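Local coordinates for sensor protein (Geobacter sulfurreducens PCA, PDB 2R78) that probably passes phosphate from ATP to a histidine as a two-component sensor kinase, of which this chain is a PAS sensory domain, at residues L34-P38 against A39-A43; L52-D55 against W56-S60; A70-A73 against R74-G78. One frame throughout, in Å; residues are numbered along the deposited sequence.

Interaction 1. Residues L34-P38 against A39-A43; sequences LDVNP and AICSA
Asn37 is the N-cap of helix 38-44, and its amide oxygen meets Ile40 N. Its CG lies between the backbone N and the carbonyl carbon (chi1 79°), which swings OD1 round to the first turn. There Asn37 OD1 accepts from Ile40 N at 3.1 Å. The donor stands above the carbonyl plane of the amide, 38° out of it. The same OD1 accepts from Ile24 N, and ND2 donates to the carbonyls of Phe17 and Asp22, so the amide ties the start of helix 38-44 to the end of helix 6-19, to the turn at Asp22 and to strand 23-27. The CB of Ala39 lies against the amide, 3.8 Å from Asn37 OD1. Beyond the cap, Cys41 N reaches back to Asn37 O at 3.3 Å. On the strand side, Val36 CG2 touches Cys41 SG at 3.6 Å, an apolar contact across the bend from strand to helix. Pro38 O takes the helical bond from Ser42 N at 2.9 Å and a second from Ser42 OG at 3.1 Å, which its torsion (chi1 -61°) brings to the same oxygen. With an alanine at Asn37, Ile40 N and Ile24 N would probably lose the side-chain oxygen they share, and the carbonyls of Phe17 and Asp22 their amide donor. This buried amide serves as both acceptor and donor, fixing the strand-to-helix junction of the PAS fold by polar bonds.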
ATOM      1  N   LEU B  34       6.734  -0.805 -15.650  1.00 19.86           N
ATOM      2  CA  LEU B  34       6.301   0.564 -16.035  1.00 20.22           C
ATOM      3  C   LEU B  34       6.527   1.608 -14.920  1.00 20.32           C
ATOM      4  O   LEU B  34       6.826   2.803 -15.197  1.00 20.01           O
ATOM      5  CB  LEU B  34       4.819   0.570 -16.396  1.00 21.34           C
ATOM      6  CG  LEU B  34       4.294  -0.274 -17.575  1.00 23.07           C
ATOM      7  CD1 LEU B  34       2.842  -0.068 -17.763  1.00 24.39           C
ATOM      8  CD2 LEU B  34       5.033   0.056 -18.859  1.00 26.24           C
ATOM      9  N   ASP B  35       6.382   1.181 -13.671  1.00 19.31           N
ATOM     10  CA  ASP B  35       6.711   2.053 -12.541  1.00 19.26           C
ATOM     11  C   ASP B  35       7.043   1.208 -11.326  1.00 18.19           C
ATOM     12  O   ASP B  35       6.663   0.016 -11.261  1.00 18.02           O
ATOM     13  CB  ASP B  35       5.549   3.008 -12.246  1.00 19.22           C
ATOM     14  CG  ASP B  35       5.977   4.312 -11.587  1.00 20.16           C
ATOM     15  OD1 ASP B  35       7.181   4.463 -11.200  1.00 18.25           O
ATOM     16  OD2 ASP B  35       5.075   5.196 -11.443  1.00 19.64           O
ATOM     17  N   VAL B  36       7.778   1.811 -10.394  1.00 18.56           N
ATOM     18  CA  VAL B  36       8.234   1.162  -9.159  1.00 18.70           C
ATOM     19  C   VAL B  36       8.359   2.211  -8.075  1.00 18.45           C
ATOM     20  O   VAL B  36       8.805   3.336  -8.330  1.00 18.26           O
ATOM     21  CB  VAL B  36       9.608   0.433  -9.280  1.00 20.01           C
ATOM     22  CG1 VAL B  36       9.450  -0.791 -10.142  1.00 20.80           C
ATOM     23  CG2 VAL B  36      10.702   1.392  -9.775  1.00 20.73           C
ATOM     24  N   ASN B  37       7.948   1.852  -6.870  1.00 17.73           N
ATOM     25  CA  ASN B  37       7.905   2.859  -5.823  1.00 17.64           C
ATOM     26  C   ASN B  37       9.222   3.009  -5.068  1.00 18.20           C
ATOM     27  O   ASN B  37      10.145   2.189  -5.215  1.00 18.02           O
ATOM     28  CB  ASN B  37       6.708   2.655  -4.899  1.00 17.18           C
ATOM     29  CG  ASN B  37       6.905   1.583  -3.899  1.00 18.12           C
ATOM     30  OD1 ASN B  37       7.730   0.670  -4.064  1.00 17.07           O
ATOM     31  ND2 ASN B  37       6.094   1.631  -2.857  1.00 17.73           N
ATOM     32  N   PRO B  38       9.339   4.064  -4.263  1.00 19.97           N
ATOM     33  CA  PRO B  38      10.612   4.205  -3.570  1.00 21.50           C
ATOM     34  C   PRO B  38      11.016   2.999  -2.700  1.00 22.03           C
ATOM     35  O   PRO B  38      12.218   2.685  -2.607  1.00 23.54           O
ATOM     36  CB  PRO B  38      10.396   5.450  -2.708  1.00 21.33           C
ATOM     37  CG  PRO B  38       9.404   6.250  -3.479  1.00 20.16           C
ATOM     38  CD  PRO B  38       8.454   5.221  -4.048  1.00 19.75           C
ATOM     39  N   ALA B  39      10.042   2.361  -2.056  1.00 22.24           N
ATOM     40  CA  ALA B  39      10.324   1.225  -1.180  1.00 22.78           C
ATOM     41  C   ALA B  39      11.034   0.107  -1.932  1.00 23.82           C
ATOM     42  O   ALA B  39      11.978  -0.475  -1.391  1.00 24.44           O
ATOM     43  CB  ALA B  39       9.077   0.710  -0.505  1.00 22.66           C
ATOM     44  N   ILE B  40      10.598  -0.195  -3.164  1.00 24.56           N
ATOM     45  CA  ILE B  40      11.281  -1.237  -3.967  1.00 25.22           C
ATOM     46  C   ILE B  40      12.686  -0.843  -4.348  1.00 27.20           C
ATOM     47  O   ILE B  40      13.629  -1.648  -4.257  1.00 27.27           O
ATOM     48  CB  ILE B  40      10.546  -1.573  -5.262  1.00 25.04           C
ATOM     49  CG1 ILE B  40       9.338  -2.424  -4.924  1.00 24.43           C
ATOM     50  CG2 ILE B  40      11.509  -2.377  -6.228  1.00 25.67           C
ATOM     51  CD1 ILE B  40       8.834  -3.334  -6.055  1.00 25.42           C
ATOM     52  N   CYS B  41      12.824   0.387  -4.822  1.00 28.90           N
ATOM     53  CA  CYS B  41      14.122   0.895  -5.245  1.00 30.82           C
ATOM     54  C   CYS B  41      15.124   0.819  -4.100  1.00 32.25           C
ATOM     55  O   CYS B  41      16.236   0.321  -4.292  1.00 32.98           O
ATOM     56  CB  CYS B  41      13.971   2.317  -5.756  1.00 30.24           C
ATOM     57  SG  CYS B  41      12.978   2.356  -7.222  1.00 28.58           S
ATOM     58  N   SER B  42      14.702   1.245  -2.911  1.00 33.20           N
ATOM     59  CA  SER B  42      15.557   1.198  -1.717  1.00 34.60           C
ATOM     60  C   SER B  42      15.872  -0.242  -1.300  1.00 35.65           C
ATOM     61  O   SER B  42      17.037  -0.579  -1.069  1.00 37.12           O
ATOM     62  CB  SER B  42      14.906   1.954  -0.553  1.00 34.99           C
ATOM     63  OG  SER B  42      14.710   3.320  -0.875  1.00 35.88           O
ATOM     64  N   ALA B  43      14.851  -1.093  -1.223  1.00 36.38           N
ATOM     65  CA  ALA B  43      15.021  -2.496  -0.828  1.00 36.82           C
ATOM     66  C   ALA B  43      16.176  -3.178  -1.575  1.00 37.76           C
ATOM     67  O   ALA B  43      17.040  -3.809  -0.950  1.00 38.28           O
ATOM     68  CB  ALA B  43      13.709  -3.276  -1.030  1.00 36.92           C
TER

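Interaction 2. Residues L52-D55 against W56-S60; sequences LALD and WGVLS. With ACT (acetate ion), chain G.
The acetate CH3 lies obliquely by the Trp56 indole, 3.8 Å from Trp56 CZ3. Trp67 meets the indole as a second ring, the two planes inclined by about 30°, and Trp56 NE1 at the edge hydrogen-bonds to Ser71 OG. The acetate, probably from the crystallisation liquor, is gripped at its oxygens. Gly57 N points almost straight at acetate O, 3.0 Å away. Acetate OXT takes Ser60 N and, at 2.6 Å, Ser60 OG, which also bonds to Arg85; Tyr33 OH is a further partner of the ion. A water links acetate O to Asp55 O and accepts from Leu59 N. Asp55 to Val58 is a type II beta turn, closed by Val58 N to Asp55 O at 3.2 Å. Gly57 takes the turn's positive phi (107°), where a side chain would jam against the preceding carbonyl. Next to the turn, Leu54 CG sits beside its backbone N (chi1 -67°), which sends the two methyls to Val58 and Leu59. Leu54 CD1 meets Leu59 CD1 at 3.7 Å, the two side chains crossing at about a right angle, while Leu54 CD2 meets Val58 CG1 at 3.8 Å. Tyr46 touches both Leu54 and Leu59. The loop runs between helices 48-51 and 67-76; its tryptophan packs on Ala68 and Leu72 of the latter helix and on Phe25, Met27 and Tyr33 of strands 23-27 and 33-36.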
ATOM      1  N   LEU B  52      13.261   0.023 -14.391  1.00 27.22           N
ATOM      2  CA  LEU B  52      12.395   0.072 -15.555  1.00 27.80           C
ATOM      3  C   LEU B  52      13.014  -0.478 -16.855  1.00 27.64           C
ATOM      4  O   LEU B  52      12.358  -0.505 -17.896  1.00 29.21           O
ATOM      5  CB  LEU B  52      11.871   1.513 -15.749  1.00 27.89           C
ATOM      6  CG  LEU B  52      10.961   1.988 -14.599  1.00 28.30           C
ATOM      7  CD1 LEU B  52      10.491   3.423 -14.833  1.00 29.20           C
ATOM      8  CD2 LEU B  52       9.756   1.081 -14.366  1.00 28.26           C
ATOM      9  N   ALA B  53      14.251  -0.948 -16.780  1.00 27.05           N
ATOM     10  CA  ALA B  53      14.838  -1.697 -17.891  1.00 26.93           C
ATOM     11  C   ALA B  53      14.605  -3.197 -17.719  1.00 26.71           C
ATOM     12  O   ALA B  53      14.932  -3.989 -18.615  1.00 27.50           O
ATOM     13  CB  ALA B  53      16.322  -1.401 -17.999  1.00 27.20           C
ATOM     14  N   LEU B  54      14.034  -3.583 -16.580  1.00 25.43           N
ATOM     15  CA  LEU B  54      13.799  -5.000 -16.275  1.00 24.83           C
ATOM     16  C   LEU B  54      12.451  -5.484 -16.793  1.00 23.16           C
ATOM     17  O   LEU B  54      11.454  -4.731 -16.926  1.00 21.86           O
ATOM     18  CB  LEU B  54      13.876  -5.261 -14.766  1.00 25.39           C
ATOM     19  CG  LEU B  54      15.198  -5.125 -13.993  1.00 26.18           C
ATOM     20  CD1 LEU B  54      14.982  -5.119 -12.496  1.00 29.18           C
ATOM     21  CD2 LEU B  54      16.153  -6.261 -14.363  1.00 28.92           C
ATOM     22  N   ASP B  55      12.434  -6.775 -17.068  1.00 21.09           N
ATOM     23  CA  ASP B  55      11.233  -7.491 -17.353  1.00 20.80           C
ATOM     24  C   ASP B  55      10.989  -8.538 -16.269  1.00 18.61           C
ATOM     25  O   ASP B  55      11.931  -9.035 -15.614  1.00 17.03           O
ATOM     26  CB  ASP B  55      11.344  -8.179 -18.682  1.00 21.37           C
ATOM     27  CG  ASP B  55      11.460  -7.191 -19.833  1.00 24.65           C
ATOM     28  OD1 ASP B  55      10.798  -6.123 -19.777  1.00 28.37           O
ATOM     29  OD2 ASP B  55      12.238  -7.494 -20.750  1.00 26.38           O
ATOM     30  N   TRP B  56       9.704  -8.837 -16.123  1.00 17.14           N
ATOM     31  CA  TRP B  56       9.182  -9.803 -15.190  1.00 16.60           C
ATOM     32  C   TRP B  56       9.950 -11.089 -15.325  1.00 16.11           C
ATOM     33  O   TRP B  56      10.083 -11.607 -16.432  1.00 17.01           O
ATOM     34  CB  TRP B  56       7.724 -10.060 -15.505  1.00 17.82           C
ATOM     35  CG  TRP B  56       6.997 -11.083 -14.725  1.00 16.76           C
ATOM     36  CD1 TRP B  56       6.442 -12.210 -15.215  1.00 17.50           C
ATOM     37  CD2 TRP B  56       6.550 -10.975 -13.362  1.00 16.10           C
ATOM     38  NE1 TRP B  56       5.734 -12.847 -14.244  1.00 18.80           N
ATOM     39  CE2 TRP B  56       5.779 -12.113 -13.087  1.00 16.79           C
ATOM     40  CE3 TRP B  56       6.735 -10.026 -12.352  1.00 17.40           C
ATOM     41  CZ2 TRP B  56       5.185 -12.335 -11.832  1.00 17.86           C
ATOM     42  CZ3 TRP B  56       6.200 -10.272 -11.102  1.00 17.96           C
ATOM     43  CH2 TRP B  56       5.405 -11.401 -10.859  1.00 17.29           C
ATOM     44  N   GLY B  57      10.491 -11.549 -14.192  1.00 15.09           N
ATOM     45  CA  GLY B  57      11.180 -12.833 -14.138  1.00 14.63           C
ATOM     46  C   GLY B  57      12.716 -12.785 -14.019  1.00 14.86           C
ATOM     47  O   GLY B  57      13.346 -13.685 -13.518  1.00 15.42           O
ATOM     48  N   VAL B  58      13.299 -11.688 -14.445  1.00 14.69           N
ATOM     49  CA  VAL B  58      14.748 -11.554 -14.428  1.00 14.65           C
ATOM     50  C   VAL B  58      15.279 -11.537 -12.984  1.00 14.50           C
ATOM     51  O   VAL B  58      16.172 -12.295 -12.636  1.00 14.74           O
ATOM     52  CB  VAL B  58      15.134 -10.259 -15.162  1.00 15.64           C
ATOM     53  CG1 VAL B  58      16.633  -9.959 -14.981  1.00 18.04           C
ATOM     54  CG2 VAL B  58      14.742 -10.368 -16.662  1.00 14.90           C
ATOM     55  N   LEU B  59      14.665 -10.724 -12.118  1.00 13.53           N
ATOM     56  CA  LEU B  59      15.157 -10.613 -10.744  1.00 13.97           C
ATOM     57  C   LEU B  59      15.022 -11.933 -10.017  1.00 12.96           C
ATOM     58  O   LEU B  59      15.866 -12.256  -9.207  1.00 14.83           O
ATOM     59  CB  LEU B  59      14.405  -9.562  -9.922  1.00 13.92           C
ATOM     60  CG  LEU B  59      14.829  -8.126 -10.234  1.00 16.94           C
ATOM     61  CD1 LEU B  59      13.799  -7.160  -9.688  1.00 17.80           C
ATOM     62  CD2 LEU B  59      16.180  -7.833  -9.625  1.00 20.18           C
ATOM     63  N   SER B  60      13.920 -12.654 -10.243  1.00 13.07           N
ATOM     64  CA  SER B  60      13.683 -13.915  -9.507  1.00 12.75           C
ATOM     65  C   SER B  60      14.142 -15.183 -10.266  1.00 13.49           C
ATOM     66  O   SER B  60      13.809 -16.330  -9.889  1.00 12.70           O
ATOM     67  CB  SER B  60      12.207 -14.029  -9.105  1.00 12.59           C
ATOM     68  OG  SER B  60      11.346 -14.285 -10.193  1.00 13.76           O
TER
HETATM   69  C   ACT G   3      10.455 -10.902 -10.904  1.00 16.82           C
HETATM   70  O   ACT G   3      10.431  -9.912 -11.681  1.00 17.60           O
HETATM   71  OXT ACT G   3      11.221 -11.856 -11.242  1.00 15.25           O
HETATM   72  CH3 ACT G   3       9.600 -10.940  -9.647  1.00 19.63           C
HETATM   73  O   HOH W   1      12.658  -8.848 -12.959  1.00 15.66           O

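Interaction 3. Residues A70-A73 against R74-G78; sequences ASLA and RIVGG
Arg74 bends at chi3 (-76°), and this brings its guanidinium back over the preceding turn, against Ala70 and Ser71. CG sits beside the backbone N (chi1 -69°), which places the chain next to the Ala70 carbonyl; Arg74 CG is 3.3 Å from Ala70 O. One face of the guanidinium lies over that carbonyl. Ala70 O stands over its centre and Ser71 N toward its rim. Of the two terminal nitrogens, Arg74 NH1 approaches Ser71 CA at 3.4 Å and Arg74 NH2 approaches Ala70 CB at 3.6 Å. Arg74 NE donates to a water, and the water donates to Ser71 O, so a solvent bridge ties the bent chain to the backbone. Ala70 O itself accepts from Arg74 N. This is the last part of helix 67-76, which lies against the PAS sheet. Its i to i+4 bonds continue with Ile75 N to Ser71 O, Val76 N to Leu72 O, which is 2.9 Å long and nearly straight, and Gly77 N to Ala73 O. The helix ends in a Schellman motif. Gly78 has a positive phi (99°), at which a CB would jam against the preceding carbonyl, and Gly78 N bonds to Ile75 O. Apolar contact along the helix is loose, with Leu72 CG 4.5 Å from Val76 CG2. Ile75 CG1 lies over the backbone, 3.3 Å from Ser71 O. Leu72 and Ile75 pack on Ile109 of strand 109-115, and Ile75 also on Leu81 of strand 81-88.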
ATOM      1  N   ALA B  70       4.600 -18.261 -17.665  1.00 15.48           N
ATOM      2  CA  ALA B  70       3.430 -18.973 -17.155  1.00 15.91           C
ATOM      3  C   ALA B  70       2.649 -18.170 -16.089  1.00 16.34           C
ATOM      4  O   ALA B  70       1.415 -18.078 -16.138  1.00 18.37           O
ATOM      5  CB  ALA B  70       3.811 -20.383 -16.644  1.00 16.41           C
ATOM      6  N   SER B  71       3.371 -17.538 -15.164  1.00 16.00           N
ATOM      7  CA  SER B  71       2.752 -16.734 -14.135  1.00 16.32           C
ATOM      8  C   SER B  71       2.071 -15.501 -14.706  1.00 16.10           C
ATOM      9  O   SER B  71       0.962 -15.161 -14.307  1.00 17.52           O
ATOM     10  CB  SER B  71       3.776 -16.347 -13.075  1.00 15.40           C
ATOM     11  OG  SER B  71       4.835 -15.592 -13.600  1.00 16.65           O
ATOM     12  N   LEU B  72       2.738 -14.846 -15.642  1.00 16.44           N
ATOM     13  CA  LEU B  72       2.170 -13.678 -16.323  1.00 17.84           C
ATOM     14  C   LEU B  72       0.853 -14.089 -17.022  1.00 17.85           C
ATOM     15  O   LEU B  72      -0.173 -13.436 -16.867  1.00 18.87           O
ATOM     16  CB  LEU B  72       3.180 -13.142 -17.313  1.00 17.37           C
ATOM     17  CG  LEU B  72       2.828 -11.856 -18.058  1.00 18.83           C
ATOM     18  CD1 LEU B  72       2.767 -10.758 -17.020  1.00 19.90           C
ATOM     19  CD2 LEU B  72       3.910 -11.540 -19.096  1.00 20.32           C
ATOM     20  N   ALA B  73       0.868 -15.208 -17.743  1.00 18.80           N
ATOM     21  CA  ALA B  73      -0.357 -15.724 -18.387  1.00 19.89           C
ATOM     22  C   ALA B  73      -1.483 -15.920 -17.382  1.00 19.97           C
ATOM     23  O   ALA B  73      -2.638 -15.572 -17.672  1.00 21.89           O
ATOM     24  CB  ALA B  73      -0.080 -17.023 -19.148  1.00 20.79           C
ATOM     25  N   ARG B  74      -1.172 -16.433 -16.186  1.00 19.32           N
ATOM     26  CA  ARG B  74      -2.211 -16.693 -15.203  1.00 20.89           C
ATOM     27  C   ARG B  74      -2.818 -15.373 -14.718  1.00 20.73           C
ATOM     28  O   ARG B  74      -4.046 -15.264 -14.543  1.00 21.67           O
ATOM     29  CB  ARG B  74      -1.663 -17.511 -14.034  1.00 20.73           C
ATOM     30  CG  ARG B  74      -1.312 -18.955 -14.420  1.00 21.94           C
ATOM     31  CD  ARG B  74      -0.966 -19.825 -13.222  1.00 24.13           C
ATOM     32  NE  ARG B  74       0.366 -19.522 -12.721  1.00 26.94           N
ATOM     33  CZ  ARG B  74       1.508 -20.137 -13.084  1.00 25.57           C
ATOM     34  NH1 ARG B  74       2.631 -19.731 -12.536  1.00 25.79           N
ATOM     35  NH2 ARG B  74       1.533 -21.153 -13.927  1.00 27.26           N
ATOM     36  N   ILE B  75      -1.961 -14.371 -14.520  1.00 19.92           N
ATOM     37  CA  ILE B  75      -2.429 -13.076 -14.037  1.00 20.74           C
ATOM     38  C   ILE B  75      -3.335 -12.415 -15.062  1.00 21.48           C
ATOM     39  O   ILE B  75      -4.425 -11.960 -14.714  1.00 22.27           O
ATOM     40  CB  ILE B  75      -1.272 -12.118 -13.694  1.00 20.16           C
ATOM     41  CG1 ILE B  75      -0.424 -12.673 -12.550  1.00 19.73           C
ATOM     42  CG2 ILE B  75      -1.825 -10.699 -13.351  1.00 20.40           C
ATOM     43  CD1 ILE B  75       0.967 -12.045 -12.475  1.00 18.97           C
ATOM     44  N   VAL B  76      -2.852 -12.361 -16.296  1.00 22.19           N
ATOM     45  CA  VAL B  76      -3.550 -11.768 -17.431  1.00 23.94           C
ATOM     46  C   VAL B  76      -4.878 -12.482 -17.632  1.00 24.84           C
ATOM     47  O   VAL B  76      -5.881 -11.856 -18.006  1.00 25.85           O
ATOM     48  CB  VAL B  76      -2.651 -11.817 -18.689  1.00 24.36           C
ATOM     49  CG1 VAL B  76      -3.417 -11.570 -19.982  1.00 26.33           C
ATOM     50  CG2 VAL B  76      -1.513 -10.822 -18.531  1.00 25.16           C
ATOM     51  N   GLY B  77      -4.893 -13.777 -17.322  1.00 25.85           N
ATOM     52  CA  GLY B  77      -6.096 -14.592 -17.357  1.00 26.58           C
ATOM     53  C   GLY B  77      -7.117 -14.444 -16.242  1.00 27.69           C
ATOM     54  O   GLY B  77      -8.155 -15.123 -16.261  1.00 29.18           O
ATOM     55  N   GLY B  78      -6.820 -13.598 -15.254  1.00 27.60           N
ATOM     56  CA  GLY B  78      -7.740 -13.260 -14.181  1.00 27.45           C
ATOM     57  C   GLY B  78      -7.517 -14.004 -12.887  1.00 27.98           C
ATOM     58  O   GLY B  78      -8.403 -14.047 -12.027  1.00 28.40           O
TER
HETATM   59  O   HOH W   2       0.486 -16.480 -11.681  1.00 30.36           O

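The three contacts follow one another along the chain. Interaction 2 touches both of the others. Leu52 CD2 lies 3.3 Å from Leu34 C, joining the loop to the outer strand of interaction 1. Further along the loop, Trp56 NE1 lies 3.0 Å from Ser71 OG, the hydrogen bond that ties the loop to the helix of interaction 3. Interactions 1 and 3 do not touch. Their centres are about 22 Å apart, on opposite sides of the chain's centre. One acetate is bound within interaction 2, and the side chain of Ile40 in interaction 1 is about 4 Å from a different bound acetate. These ions probably come from the crystallisation liquor, but may mark a pocket.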